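Local coordinates for bartonella effector protein (Bep) substrate of VirB T4SS (Bartonella clarridgeiae, PDB 4XI8), which may transfer AMP from ATP to protein threonine or tyrosine, although its Fic motif departs from the consensus, this chain being the FIC domain of a longer translocated effector, at residues A[36-41]-A[72-77]; A[100-105]-A[139-144]; A[127-132]-A[198-203]. All blocks are in the same frame, centred on the assembly; numbering follows the deposited sequence. Where two conformers were deposited one is given.

Interaction 1: residues A[36-41]-A[72-77]; sequences ERCAYD and EKMFEW
The helical segment 36-41 faces an irregular loop, 72-77, which follows helix 60-71; the backbones come nearest at Cys38 and Met74, whose CA atoms are 6.5 Å apart, and next at Asp41 and Lys73. Cys38 and Asp41 lie almost one turn apart on the side of the helix that meets the loop; Asp41 points toward it, Cys38 flanks it. Met74 carries the contact: its CG is anti to the backbone N (chi1 -161°) and the chain then bends, setting SD against the helix 3.6 Å from Cys38 CA. Cys38 SG, also anti to its backbone N, lies alongside Met74 CG at 4.0 Å. A small cysteine admits the flexible, polarisable thioether close to the backbone, while Met74 CG rests over one face of the Phe75 ring. At the polar border Asp41 OD2 meets Lys73 CB at 4.0 Å, the two chains crossing nearly at right angles. That oxygen bonds to Tyr27 OH, to which Lys73 NZ makes a weak bond; Arg37, in long ion-pair range of Asp41, forms a cation-pi contact with Tyr27. A second subunit stacks its His201 on Tyr40. The arrangement is plain surface packing of a loop on helix 32-51.

Interaction 2: residues A[100-105]-A[139-144]; sequences NKIKEG and NKIRPF
Ile141, the first residue beyond helix 124-140, points toward the start of helix 102-115, and its two branches divide the work. CG1 occupies the crowded position between the backbone N and the carbonyl carbon (chi1 58°), which carries CD1 forward to Gly105 CA at 3.7 Å and to the carbonyl O of Ile102. CG2 turns to the other side, against Lys101 O at 3.3 Å and Asn100 O at 3.6 Å. The two branches thus span from the turn before the helix into its first turn. Glycine suits position 105, because the direction a side chain would take from it leads directly into the Ile141 methyl.

Ile102 CD1 sits 3.4 Å from Arg142 O, and its CG2, anti to the backbone N, packs on Pro143 CA at 3.8 Å; the isoleucine and the proline ring cross at about a right angle. Both are compact and apolar, which suits this buried place.

The helix start is held by Asn100, whose OD1 accepts from Ile102 N at 2.7 Å in a nearly straight bond (171°), in the carbonyl plane on a lone pair. This is an Asx turn around Lys101, the N-cap residue, and Asn100 ND2 is bound to Pro97 O. At the exposed border the like-charged Lys101 NZ and Lys140 NZ lie 4.9 Å apart.

Arg142, Pro143 and Phe144 take the place of the His-Pro-Phe opening of the Fic motif, with arginine in the histidine's position. Ile102 also touches Cys82 and Asp83, and Pro143 shares a backbone hydrogen bond with Cys82. Phe144 stacks on His67 of helix 60-71 and touches Val151 of helix 148-162, while its carbonyl O accepts from Asn148 at the start of that helix, so the contact lies where helices 102-115, 124-140 and 148-162 converge.

Interaction 3: residues A[127-132]-A[198-203]; sequences FIHEVS and PMLHLF
Phe203 and Leu200 both turn CG anti to their carbonyl carbon, beside the backbone N. Phe203 points toward helix 127-132, while Leu200, almost one turn away, starts off to the side and brings its methyls in at the end. From the other side Val131 places CG1 anti to its backbone N (chi1 169°), so that this methyl lies over one face of the Phe203 ring, 3.6 Å from CE1, in a CH-pi contact offset toward the rim. Ser132 OG approaches the same ring obliquely, 3.2 Å from Phe203 CD2. Its hydroxyl is satisfied within its own helix, donating to Ile128 O at 2.5 Å from above the carbonyl plane; that oxygen also accepts from Ser132 N, so a small serine can lie against apolar groups. Ile128 CG2 packs on Phe203 CB at 3.9 Å. Leu200 CD2 sits over the centre of the poorly ordered His129 imidazole, 3.9 Å from its centroid, while His129 ND1 bonds to Lys125 O. Phe135 meets the Phe203 ring edge-to-face. The segment axes pass 9.3 Å apart at 121°. This is interhelical core packing in the all-alpha Fic fold, tying helix 197-206 to helix 124-140.

How the interactions relate
Helix 124-140 joins interactions 2 and 3: segment 127-132 is in its body and segment 139-144 at its end, with contact centres 20 Å apart and nearest atoms about 5 Å apart. Residues 142-144 begin the segment corresponding to the HPFx(D/E)GNxRxxR motif of Fic proteins, so interaction 2 lies at the active-site region of the fold, though the usual catalytic histidine is not there. The centre of interaction 1 is 23 Å from that of interaction 2, with nearest atoms about 5 Å apart. Interactions 1 and 3 lie on opposite sides of the chain's centre, 31 Å apart between centres. The assembly reconnects them: helix 32-51 of one subunit meets helix 197-206 of a neighbouring one.

Interaction 1: residues A[36-41]-A[72-77]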
ATOM      1  N   GLU A  36      -2.070  -9.515  17.984  1.00 41.55           N
ATOM      2  CA  GLU A  36      -3.439  -9.128  17.661  1.00 42.21           C
ATOM      3  C   GLU A  36      -4.061  -8.260  18.753  1.00 55.96           C
ATOM      4  O   GLU A  36      -4.666  -7.228  18.463  1.00 49.24           O
ATOM      5  CB  GLU A  36      -4.298 -10.373  17.422  1.00 44.11           C
ATOM      6  CG  GLU A  36      -5.617 -10.104  16.712  1.00 59.31           C
ATOM      7  CD  GLU A  36      -6.739  -9.747  17.669  1.00 71.61           C
ATOM      8  OE1 GLU A  36      -7.779  -9.237  17.203  1.00 77.62           O
ATOM      9  OE2 GLU A  36      -6.581  -9.978  18.886  1.00 78.27           O
ATOM     10  N   ARG A  37      -3.911  -8.681  20.005  1.00 48.12           N
ATOM     11  CA  ARG A  37      -4.479  -7.940  21.126  1.00 40.98           C
ATOM     12  C   ARG A  37      -3.798  -6.590  21.307  1.00 64.54           C
ATOM     13  O   ARG A  37      -4.444  -5.601  21.657  1.00 58.41           O
ATOM     14  CB  ARG A  37      -4.386  -8.750  22.419  1.00 41.36           C
ATOM     15  CG  ARG A  37      -5.137  -8.115  23.581  1.00 41.65           C
ATOM     16  CD  ARG A  37      -6.632  -8.045  23.314  1.00 48.82           C
ATOM     17  NE  ARG A  37      -7.388  -7.729  24.523  1.00 50.64           N
ATOM     18  CZ  ARG A  37      -7.919  -8.639  25.332  1.00 72.05           C
ATOM     19  NH1 ARG A  37      -7.784  -9.931  25.062  1.00 83.58           N
ATOM     20  NH2 ARG A  37      -8.591  -8.258  26.411  1.00 74.92           N
ATOM     21  N   CYS A  38      -2.491  -6.555  21.071  1.00 58.24           N
ATOM     22  CA  CYS A  38      -1.737  -5.316  21.202  1.00 41.05           C
ATOM     23  C   CYS A  38      -2.177  -4.301  20.159  1.00 42.80           C
ATOM     24  O   CYS A  38      -2.368  -3.128  20.471  1.00 55.39           O
ATOM     25  CB  CYS A  38      -0.237  -5.580  21.077  1.00 49.94           C
ATOM     26  SG  CYS A  38       0.788  -4.114  21.334  1.00 56.74           S
ATOM     27  N   ALA A  39      -2.347  -4.759  18.923  1.00 66.41           N
ATOM     28  CA  ALA A  39      -2.753  -3.878  17.836  1.00 38.26           C
ATOM     29  C   ALA A  39      -4.181  -3.382  18.042  1.00 40.22           C
ATOM     30  O   ALA A  39      -4.505  -2.242  17.711  1.00 39.27           O
ATOM     31  CB  ALA A  39      -2.628  -4.593  16.501  1.00 39.13           C
ATOM     32  N   TYR A  40      -5.025  -4.245  18.598  1.00 40.10           N
ATOM     33  CA  TYR A  40      -6.421  -3.904  18.850  1.00 41.41           C
ATOM     34  C   TYR A  40      -6.544  -2.853  19.948  1.00 54.82           C
ATOM     35  O   TYR A  40      -7.295  -1.887  19.813  1.00 55.87           O
ATOM     36  CB  TYR A  40      -7.222  -5.154  19.220  1.00 42.73           C
ATOM     37  CG  TYR A  40      -8.674  -4.873  19.539  1.00 53.33           C
ATOM     38  CD1 TYR A  40      -9.594  -4.644  18.524  1.00 46.03           C
ATOM     39  CD2 TYR A  40      -9.126  -4.840  20.852  1.00 61.01           C
ATOM     40  CE1 TYR A  40     -10.922  -4.386  18.806  1.00 60.26           C
ATOM     41  CE2 TYR A  40     -10.453  -4.583  21.144  1.00 46.85           C
ATOM     42  CZ  TYR A  40     -11.345  -4.356  20.118  1.00 73.84           C
ATOM     43  OH  TYR A  40     -12.667  -4.101  20.402  1.00 95.83           O
ATOM     44  N   ASP A  41      -5.804  -3.049  21.036  1.00 62.53           N
ATOM     45  CA  ASP A  41      -5.825  -2.109  22.152  1.00 58.84           C
ATOM     46  C   ASP A  41      -5.155  -0.795  21.770  1.00 57.05           C
ATOM     47  O   ASP A  41      -5.543   0.272  22.249  1.00 44.53           O
ATOM     48  CB  ASP A  41      -5.128  -2.708  23.376  1.00 39.48           C
ATOM     49  CG  ASP A  41      -5.955  -3.783  24.053  1.00 57.95           C
ATOM     50  OD1 ASP A  41      -7.158  -3.899  23.738  1.00 56.69           O
ATOM     51  OD2 ASP A  41      -5.401  -4.509  24.906  1.00 61.76           O
ATOM     52  N   GLU A  72      -1.370   1.112  28.409  1.00 53.77           N
ATOM     53  CA  GLU A  72      -1.723   0.862  29.808  1.00 56.74           C
ATOM     54  C   GLU A  72      -2.506  -0.435  29.979  1.00 51.33           C
ATOM     55  O   GLU A  72      -2.466  -1.054  31.040  1.00 60.97           O
ATOM     56  CB  GLU A  72      -2.519   2.035  30.392  1.00 52.37           C
ATOM     57  CG  GLU A  72      -3.932   2.187  29.862  1.00 72.45           C
ATOM     58  CD  GLU A  72      -4.630   3.406  30.435  1.00 87.35           C
ATOM     59  OE1 GLU A  72      -5.705   3.776  29.917  1.00 98.94           O
ATOM     60  OE2 GLU A  72      -4.102   3.992  31.403  1.00 79.62           O
ATOM     61  N   LYS A  73      -3.212  -0.842  28.932  1.00 63.14           N
ATOM     62  CA  LYS A  73      -3.968  -2.087  28.957  1.00 53.69           C
ATOM     63  C   LYS A  73      -3.069  -3.248  28.564  1.00 55.42           C
ATOM     64  O   LYS A  73      -3.429  -4.413  28.727  1.00 51.10           O
ATOM     65  CB  LYS A  73      -5.178  -2.014  28.023  1.00 55.01           C
ATOM     66  CG  LYS A  73      -6.436  -1.467  28.676  1.00 57.03           C
ATOM     67  CD  LYS A  73      -7.623  -1.548  27.732  1.00 77.37           C
ATOM     68  CE  LYS A  73      -8.722  -2.429  28.304  1.00 91.92           C
ATOM     69  NZ  LYS A  73      -8.237  -3.812  28.573  1.00 86.58           N
ATOM     70  N   MET A  74      -1.885  -2.917  28.060  1.00 60.92           N
ATOM     71  CA  MET A  74      -0.971  -3.915  27.523  1.00 62.92           C
ATOM     72  C   MET A  74       0.197  -4.208  28.461  1.00 63.06           C
ATOM     73  O   MET A  74       0.455  -5.364  28.798  1.00 64.51           O
ATOM     74  CB  MET A  74      -0.437  -3.432  26.172  1.00 83.94           C
ATOM     75  CG  MET A  74       0.159  -4.507  25.294  1.00104.88           C
ATOM     76  SD  MET A  74      -1.094  -5.645  24.686  1.00123.48           S
ATOM     77  CE  MET A  74      -0.516  -7.164  25.417  1.00118.97           C
ATOM     78  N   PHE A  75       0.894  -3.160  28.883  1.00 60.89           N
ATOM     79  CA  PHE A  75       2.087  -3.315  29.708  1.00 46.11           C
ATOM     80  C   PHE A  75       1.941  -2.630  31.063  1.00 54.91           C
ATOM     81  O   PHE A  75       1.278  -1.600  31.183  1.00 62.56           O
ATOM     82  CB  PHE A  75       3.316  -2.772  28.975  1.00 55.39           C
ATOM     83  CG  PHE A  75       3.527  -3.375  27.615  1.00 62.46           C
ATOM     84  CD1 PHE A  75       3.294  -4.724  27.397  1.00 65.80           C
ATOM     85  CD2 PHE A  75       3.951  -2.594  26.553  1.00 74.27           C
ATOM     86  CE1 PHE A  75       3.486  -5.283  26.147  1.00 71.04           C
ATOM     87  CE2 PHE A  75       4.143  -3.147  25.301  1.00 85.21           C
ATOM     88  CZ  PHE A  75       3.909  -4.493  25.099  1.00 81.81           C
ATOM     89  N   GLU A  76       2.571  -3.210  32.080  1.00 63.86           N
ATOM     90  CA  GLU A  76       2.539  -2.646  33.426  0.64 42.59           C
ATOM     91  C   GLU A  76       3.369  -1.370  33.500  1.00 66.69           C
ATOM     92  O   GLU A  76       3.114  -0.498  34.332  1.00 43.26           O
ATOM     93  CB  GLU A  76       3.051  -3.660  34.453  0.64 41.75           C
ATOM     94  CG  GLU A  76       2.128  -4.843  34.690  0.64 49.50           C
ATOM     95  CD  GLU A  76       2.614  -5.738  35.815  0.64 41.82           C
ATOM     96  OE1 GLU A  76       3.634  -5.398  36.448  0.64 41.11           O
ATOM     97  OE2 GLU A  76       1.977  -6.783  36.065  0.64 53.68           O
ATOM     98  N   TRP A  77       4.364  -1.271  32.625  1.00 41.68           N
ATOM     99  CA  TRP A  77       5.269  -0.126  32.585  1.00 58.97           C
ATOM    100  C   TRP A  77       4.832   0.914  31.557  1.00 63.59           C
ATOM    101  O   TRP A  77       5.663   1.488  30.854  1.00 66.53           O
ATOM    102  CB  TRP A  77       6.695  -0.600  32.286  1.00 40.42           C
ATOM    103  CG  TRP A  77       6.768  -1.637  31.200  1.00 42.21           C
ATOM    104  CD1 TRP A  77       6.598  -2.984  31.342  1.00 47.71           C
ATOM    105  CD2 TRP A  77       7.032  -1.412  29.810  1.00 59.74           C
ATOM    106  NE1 TRP A  77       6.735  -3.610  30.128  1.00 47.65           N
ATOM    107  CE2 TRP A  77       7.004  -2.667  29.169  1.00 63.12           C
ATOM    108  CE3 TRP A  77       7.290  -0.272  29.041  1.00 72.32           C
ATOM    109  CZ2 TRP A  77       7.222  -2.815  27.803  1.00 83.71           C
ATOM    110  CZ3 TRP A  77       7.506  -0.420  27.685  1.00 83.78           C
ATOM    111  CH2 TRP A  77       7.470  -1.682  27.080  1.00 96.33           C
TER

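Interaction 2: residues A[100-105]-A[139-144]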
ATOM      1  N   ASN A 100      22.606   5.899  28.955  1.00 67.24           N
ATOM      2  CA  ASN A 100      21.408   6.099  28.143  1.00 71.16           C
ATOM      3  C   ASN A 100      21.166   7.553  27.728  1.00 71.05           C
ATOM      4  O   ASN A 100      20.648   7.806  26.640  1.00 65.01           O
ATOM      5  CB  ASN A 100      20.178   5.564  28.887  1.00 61.16           C
ATOM      6  CG  ASN A 100      19.961   6.242  30.227  1.00 59.51           C
ATOM      7  OD1 ASN A 100      19.648   7.433  30.295  1.00 68.27           O
ATOM      8  ND2 ASN A 100      20.122   5.483  31.303  1.00 62.45           N
ATOM      9  N   LYS A 101      21.524   8.490  28.607  1.00 63.20           N
ATOM     10  CA  LYS A 101      21.386   9.926  28.349  1.00 61.92           C
ATOM     11  C   LYS A 101      19.927  10.344  28.145  1.00 64.30           C
ATOM     12  O   LYS A 101      19.650  11.366  27.517  1.00 56.36           O
ATOM     13  CB  LYS A 101      22.209  10.337  27.124  1.00 56.89           C
ATOM     14  CG  LYS A 101      23.708  10.142  27.253  1.00 57.28           C
ATOM     15  CD  LYS A 101      24.456  11.425  26.944  1.00 77.23           C
ATOM     16  CE  LYS A 101      25.955  11.218  27.025  1.00 97.95           C
ATOM     17  NZ  LYS A 101      26.420  10.244  26.008  1.00 94.77           N
ATOM     18  N   ILE A 102      18.999   9.557  28.682  1.00 63.82           N
ATOM     19  CA  ILE A 102      17.572   9.843  28.548  1.00 46.61           C
ATOM     20  C   ILE A 102      17.133  11.055  29.371  1.00 47.87           C
ATOM     21  O   ILE A 102      16.409  11.918  28.875  1.00 59.00           O
ATOM     22  CB  ILE A 102      16.720   8.625  28.954  1.00 45.71           C
ATOM     23  CG1 ILE A 102      17.066   7.421  28.074  1.00 82.62           C
ATOM     24  CG2 ILE A 102      15.240   8.946  28.845  1.00 45.42           C
ATOM     25  CD1 ILE A 102      16.282   6.174  28.411  1.00 43.50           C
ATOM     26  N   LYS A 103      17.578  11.115  30.623  1.00 59.93           N
ATOM     27  CA  LYS A 103      17.180  12.184  31.538  1.00 52.41           C
ATOM     28  C   LYS A 103      17.605  13.558  31.025  1.00 59.53           C
ATOM     29  O   LYS A 103      16.816  14.504  31.032  1.00 51.42           O
ATOM     30  CB  LYS A 103      17.768  11.944  32.931  1.00 54.05           C
ATOM     31  N   GLU A 104      18.852  13.662  30.581  1.00 63.80           N
ATOM     32  CA  GLU A 104      19.363  14.909  30.028  1.00 52.03           C
ATOM     33  C   GLU A 104      18.696  15.228  28.692  1.00 67.31           C
ATOM     34  O   GLU A 104      18.502  16.394  28.348  1.00 73.62           O
ATOM     35  CB  GLU A 104      20.881  14.840  29.853  1.00 52.50           C
ATOM     36  N   GLY A 105      18.344  14.185  27.948  1.00 61.94           N
ATOM     37  CA  GLY A 105      17.705  14.354  26.656  1.00 57.49           C
ATOM     38  C   GLY A 105      16.304  14.920  26.762  1.00 56.24           C
ATOM     39  O   GLY A 105      15.944  15.844  26.033  1.00 57.17           O
ATOM     40  N   ASN A 139      15.124  10.503  19.024  1.00 56.59           N
ATOM     41  CA  ASN A 139      15.461   9.213  18.431  1.00 51.56           C
ATOM     42  C   ASN A 139      16.845   8.739  18.866  1.00 64.07           C
ATOM     43  O   ASN A 139      17.097   7.538  18.960  1.00 71.06           O
ATOM     44  CB  ASN A 139      15.390   9.286  16.906  1.00 47.77           C
ATOM     45  CG  ASN A 139      14.007   8.978  16.371  1.00 55.24           C
ATOM     46  OD1 ASN A 139      13.665   7.820  16.136  1.00 54.16           O
ATOM     47  ND2 ASN A 139      13.202  10.016  16.176  1.00 62.13           N
ATOM     48  N   LYS A 140      17.738   9.691  19.125  1.00 55.92           N
ATOM     49  CA  LYS A 140      19.080   9.376  19.600  1.00 46.72           C
ATOM     50  C   LYS A 140      19.003   8.674  20.947  1.00 52.34           C
ATOM     51  O   LYS A 140      19.682   7.676  21.187  1.00 60.75           O
ATOM     52  CB  LYS A 140      19.922  10.649  19.706  1.00 51.54           C
ATOM     53  CG  LYS A 140      21.362  10.420  20.132  1.00 64.33           C
ATOM     54  CD  LYS A 140      22.098  11.742  20.293  1.00 87.04           C
ATOM     55  CE  LYS A 140      23.370  11.577  21.111  1.00 98.36           C
ATOM     56  NZ  LYS A 140      23.084  11.299  22.547  1.00 95.22           N
ATOM     57  N   ILE A 141      18.157   9.204  21.823  1.00 55.57           N
ATOM     58  CA  ILE A 141      17.849   8.552  23.086  1.00 56.97           C
ATOM     59  C   ILE A 141      16.530   7.806  22.933  1.00 63.54           C
ATOM     60  O   ILE A 141      15.595   8.315  22.319  1.00 78.98           O
ATOM     61  CB  ILE A 141      17.764   9.559  24.256  1.00 47.46           C
ATOM     62  CG1 ILE A 141      16.706  10.630  23.980  1.00 41.59           C
ATOM     63  CG2 ILE A 141      19.116  10.208  24.495  1.00 55.18           C
ATOM     64  CD1 ILE A 141      16.172  11.302  25.224  1.00 41.23           C
ATOM     65  N   ARG A 142      16.459   6.585  23.449  1.00 50.17           N
ATOM     66  CA  ARG A 142      15.211   5.836  23.394  1.00 49.13           C
ATOM     67  C   ARG A 142      14.601   5.793  24.789  1.00 48.56           C
ATOM     68  O   ARG A 142      14.943   4.925  25.593  1.00 65.58           O
ATOM     69  CB  ARG A 142      15.429   4.422  22.845  1.00 54.39           C
ATOM     70  CG  ARG A 142      15.477   4.368  21.323  1.00 61.45           C
ATOM     71  CD  ARG A 142      15.756   2.967  20.789  1.00 71.02           C
ATOM     72  NE  ARG A 142      14.656   2.042  21.052  1.00 77.50           N
ATOM     73  CZ  ARG A 142      14.636   1.145  22.031  1.00 82.80           C
ATOM     74  NH1 ARG A 142      15.661   1.041  22.864  1.00 89.88           N
ATOM     75  NH2 ARG A 142      13.585   0.349  22.179  1.00 75.31           N
ATOM     76  N   PRO A 143      13.697   6.743  25.080  1.00 41.94           N
ATOM     77  CA  PRO A 143      13.094   6.887  26.410  1.00 48.56           C
ATOM     78  C   PRO A 143      12.352   5.630  26.841  1.00 44.71           C
ATOM     79  O   PRO A 143      12.519   5.177  27.973  1.00 52.12           O
ATOM     80  CB  PRO A 143      12.130   8.069  26.239  1.00 37.38           C
ATOM     81  CG  PRO A 143      11.872   8.150  24.773  1.00 43.32           C
ATOM     82  CD  PRO A 143      13.140   7.706  24.116  1.00 37.89           C
ATOM     83  N   PHE A 144      11.547   5.074  25.944  1.00 37.86           N
ATOM     84  CA  PHE A 144      10.780   3.877  26.254  1.00 59.74           C
ATOM     85  C   PHE A 144      11.455   2.644  25.665  1.00 46.51           C
ATOM     86  O   PHE A 144      12.109   2.720  24.625  1.00 44.32           O
ATOM     87  CB  PHE A 144       9.351   4.002  25.727  1.00 36.86           C
ATOM     88  CG  PHE A 144       8.691   5.303  26.075  1.00 38.89           C
ATOM     89  CD1 PHE A 144       8.185   5.519  27.346  1.00 46.70           C
ATOM     90  CD2 PHE A 144       8.579   6.312  25.133  1.00 50.44           C
ATOM     91  CE1 PHE A 144       7.577   6.718  27.670  1.00 56.27           C
ATOM     92  CE2 PHE A 144       7.972   7.513  25.451  1.00 50.71           C
ATOM     93  CZ  PHE A 144       7.471   7.716  26.723  1.00 56.65           C
TER

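Interaction 3: residues A[127-132]-A[198-203]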
ATOM      1  N   PHE A 127       9.715  26.072  11.428  1.00 78.45           N
ATOM      2  CA  PHE A 127       9.053  24.937  12.055  1.00 60.32           C
ATOM      3  C   PHE A 127       9.767  23.630  11.728  1.00 56.90           C
ATOM      4  O   PHE A 127       9.931  22.769  12.592  1.00 55.04           O
ATOM      5  CB  PHE A 127       7.591  24.868  11.614  1.00 47.83           C
ATOM      6  CG  PHE A 127       6.826  23.731  12.222  1.00 50.19           C
ATOM      7  CD1 PHE A 127       6.341  23.820  13.515  1.00 47.40           C
ATOM      8  CD2 PHE A 127       6.586  22.575  11.497  1.00 60.26           C
ATOM      9  CE1 PHE A 127       5.635  22.774  14.078  1.00 67.25           C
ATOM     10  CE2 PHE A 127       5.880  21.526  12.053  1.00 58.17           C
ATOM     11  CZ  PHE A 127       5.403  21.627  13.345  1.00 66.22           C
ATOM     12  N   ILE A 128      10.190  23.490  10.475  1.00 67.10           N
ATOM     13  CA  ILE A 128      10.881  22.289  10.018  1.00 45.89           C
ATOM     14  C   ILE A 128      12.212  22.082  10.737  1.00 56.80           C
ATOM     15  O   ILE A 128      12.516  20.976  11.184  1.00 55.51           O
ATOM     16  CB  ILE A 128      11.132  22.341   8.497  1.00 45.56           C
ATOM     17  CG1 ILE A 128       9.803  22.346   7.742  1.00 45.07           C
ATOM     18  CG2 ILE A 128      11.989  21.167   8.052  1.00 55.59           C
ATOM     19  CD1 ILE A 128       9.939  22.682   6.276  1.00 77.81           C
ATOM     20  N   HIS A 129      12.996  23.149  10.860  1.00 72.16           N
ATOM     21  CA  HIS A 129      14.303  23.068  11.504  1.00 82.01           C
ATOM     22  C   HIS A 129      14.186  22.806  13.001  1.00 81.34           C
ATOM     23  O   HIS A 129      15.107  22.270  13.618  1.00 99.21           O
ATOM     24  CB  HIS A 129      15.105  24.350  11.264  1.00 95.36           C
ATOM     25  CG  HIS A 129      15.708  24.439   9.896  1.00107.93           C
ATOM     26  ND1 HIS A 129      14.951  24.628   8.759  1.00111.39           N
ATOM     27  CD2 HIS A 129      16.994  24.364   9.485  1.00116.87           C
ATOM     28  CE1 HIS A 129      15.746  24.667   7.706  1.00116.10           C
ATOM     29  NE2 HIS A 129      16.993  24.509   8.118  1.00122.25           N
ATOM     30  N   GLU A 130      13.049  23.175  13.580  1.00 54.94           N
ATOM     31  CA  GLU A 130      12.840  22.999  15.012  1.00 55.54           C
ATOM     32  C   GLU A 130      12.332  21.598  15.328  1.00 64.23           C
ATOM     33  O   GLU A 130      12.750  20.985  16.311  1.00 71.02           O
ATOM     34  CB  GLU A 130      11.861  24.046  15.543  1.00 56.54           C
ATOM     35  CG  GLU A 130      12.437  25.451  15.647  1.00 81.27           C
ATOM     36  CD  GLU A 130      13.492  25.576  16.732  1.00 94.21           C
ATOM     37  OE1 GLU A 130      13.550  24.695  17.617  1.00 87.99           O
ATOM     38  OE2 GLU A 130      14.264  26.557  16.703  1.00100.31           O
ATOM     39  N   VAL A 131      11.433  21.090  14.493  1.00 57.10           N
ATOM     40  CA  VAL A 131      10.873  19.763  14.702  1.00 49.20           C
ATOM     41  C   VAL A 131      11.909  18.683  14.400  1.00 57.50           C
ATOM     42  O   VAL A 131      12.017  17.694  15.128  1.00 62.63           O
ATOM     43  CB  VAL A 131       9.619  19.542  13.826  1.00 47.49           C
ATOM     44  CG1 VAL A 131       9.199  18.080  13.832  1.00 43.43           C
ATOM     45  CG2 VAL A 131       8.486  20.425  14.309  1.00 55.91           C
ATOM     46  N   SER A 132      12.679  18.887  13.336  1.00 47.65           N
ATOM     47  CA  SER A 132      13.689  17.918  12.920  1.00 43.99           C
ATOM     48  C   SER A 132      14.742  17.681  13.999  1.00 46.14           C
ATOM     49  O   SER A 132      15.151  16.549  14.236  1.00 57.54           O
ATOM     50  CB  SER A 132      14.370  18.376  11.629  1.00 46.44           C
ATOM     51  OG  SER A 132      13.415  18.663  10.622  1.00 68.98           O
ATOM     52  N   PRO A 198      18.925  14.981   5.262  1.00 60.15           N
ATOM     53  CA  PRO A 198      17.814  14.093   4.892  1.00 58.69           C
ATOM     54  C   PRO A 198      16.578  14.282   5.771  1.00 57.27           C
ATOM     55  O   PRO A 198      15.457  14.128   5.286  1.00 52.72           O
ATOM     56  CB  PRO A 198      18.404  12.693   5.087  1.00 64.64           C
ATOM     57  CG  PRO A 198      19.867  12.881   4.937  1.00 77.12           C
ATOM     58  CD  PRO A 198      20.145  14.211   5.565  1.00 76.99           C
ATOM     59  N   MET A 199      16.783  14.608   7.044  1.00 61.87           N
ATOM     60  CA  MET A 199      15.671  14.849   7.957  1.00 43.60           C
ATOM     61  C   MET A 199      14.908  16.115   7.589  1.00 46.13           C
ATOM     62  O   MET A 199      13.679  16.149   7.656  1.00 57.34           O
ATOM     63  CB  MET A 199      16.168  14.941   9.399  1.00 42.25           C
ATOM     64  CG  MET A 199      16.017  13.649  10.174  1.00 57.30           C
ATOM     65  SD  MET A 199      14.288  13.156  10.307  1.00 48.35           S
ATOM     66  CE  MET A 199      14.465  11.537  11.045  1.00 53.38           C
ATOM     67  N   LEU A 200      15.643  17.155   7.207  1.00 48.85           N
ATOM     68  CA  LEU A 200      15.033  18.404   6.767  1.00 37.49           C
ATOM     69  C   LEU A 200      14.182  18.178   5.523  1.00 65.66           C
ATOM     70  O   LEU A 200      13.075  18.702   5.414  1.00 73.91           O
ATOM     71  CB  LEU A 200      16.105  19.460   6.492  1.00 40.66           C
ATOM     72  CG  LEU A 200      16.889  19.962   7.706  1.00 49.82           C
ATOM     73  CD1 LEU A 200      17.982  20.928   7.277  1.00 54.70           C
ATOM     74  CD2 LEU A 200      15.957  20.616   8.717  1.00 39.32           C
ATOM     75  N   HIS A 201      14.711  17.395   4.588  1.00 60.66           N
ATOM     76  CA  HIS A 201      13.992  17.054   3.365  1.00 59.11           C
ATOM     77  C   HIS A 201      12.710  16.280   3.654  1.00 56.74           C
ATOM     78  O   HIS A 201      11.698  16.467   2.979  1.00 53.03           O
ATOM     79  CB  HIS A 201      14.886  16.237   2.431  1.00 53.88           C
ATOM     80  CG  HIS A 201      16.001  17.023   1.820  1.00 52.82           C
ATOM     81  ND1 HIS A 201      16.964  16.451   1.016  1.00 54.19           N
ATOM     82  CD2 HIS A 201      16.308  18.343   1.892  1.00 59.74           C
ATOM     83  CE1 HIS A 201      17.814  17.381   0.620  1.00 63.67           C
ATOM     84  NE2 HIS A 201      17.440  18.535   1.137  1.00 67.65           N
ATOM     85  N   LEU A 202      12.762  15.410   4.658  1.00 50.64           N
ATOM     86  CA  LEU A 202      11.606  14.603   5.030  1.00 49.49           C
ATOM     87  C   LEU A 202      10.458  15.482   5.511  1.00 51.29           C
ATOM     88  O   LEU A 202       9.372  15.467   4.935  1.00 55.66           O
ATOM     89  CB  LEU A 202      11.992  13.586   6.111  1.00 44.94           C
ATOM     90  CG  LEU A 202      11.028  12.441   6.439  1.00 34.44           C
ATOM     91  CD1 LEU A 202      11.807  11.226   6.914  1.00 35.54           C
ATOM     92  CD2 LEU A 202      10.002  12.847   7.489  1.00 39.85           C
ATOM     93  N   PHE A 203      10.715  16.260   6.556  1.00 51.53           N
ATOM     94  CA  PHE A 203       9.693  17.108   7.161  1.00 54.04           C
ATOM     95  C   PHE A 203       9.199  18.198   6.213  1.00 45.76           C
ATOM     96  O   PHE A 203       8.065  18.663   6.332  1.00 32.01           O
ATOM     97  CB  PHE A 203      10.222  17.726   8.455  1.00 32.94           C
ATOM     98  CG  PHE A 203      10.200  16.781   9.622  1.00 43.49           C
ATOM     99  CD1 PHE A 203       9.001  16.423  10.218  1.00 39.79           C
ATOM    100  CD2 PHE A 203      11.375  16.237  10.114  1.00 48.01           C
ATOM    101  CE1 PHE A 203       8.975  15.547  11.287  1.00 38.97           C
ATOM    102  CE2 PHE A 203      11.356  15.362  11.184  1.00 54.03           C
ATOM    103  CZ  PHE A 203      10.155  15.016  11.771  1.00 41.52           C
TER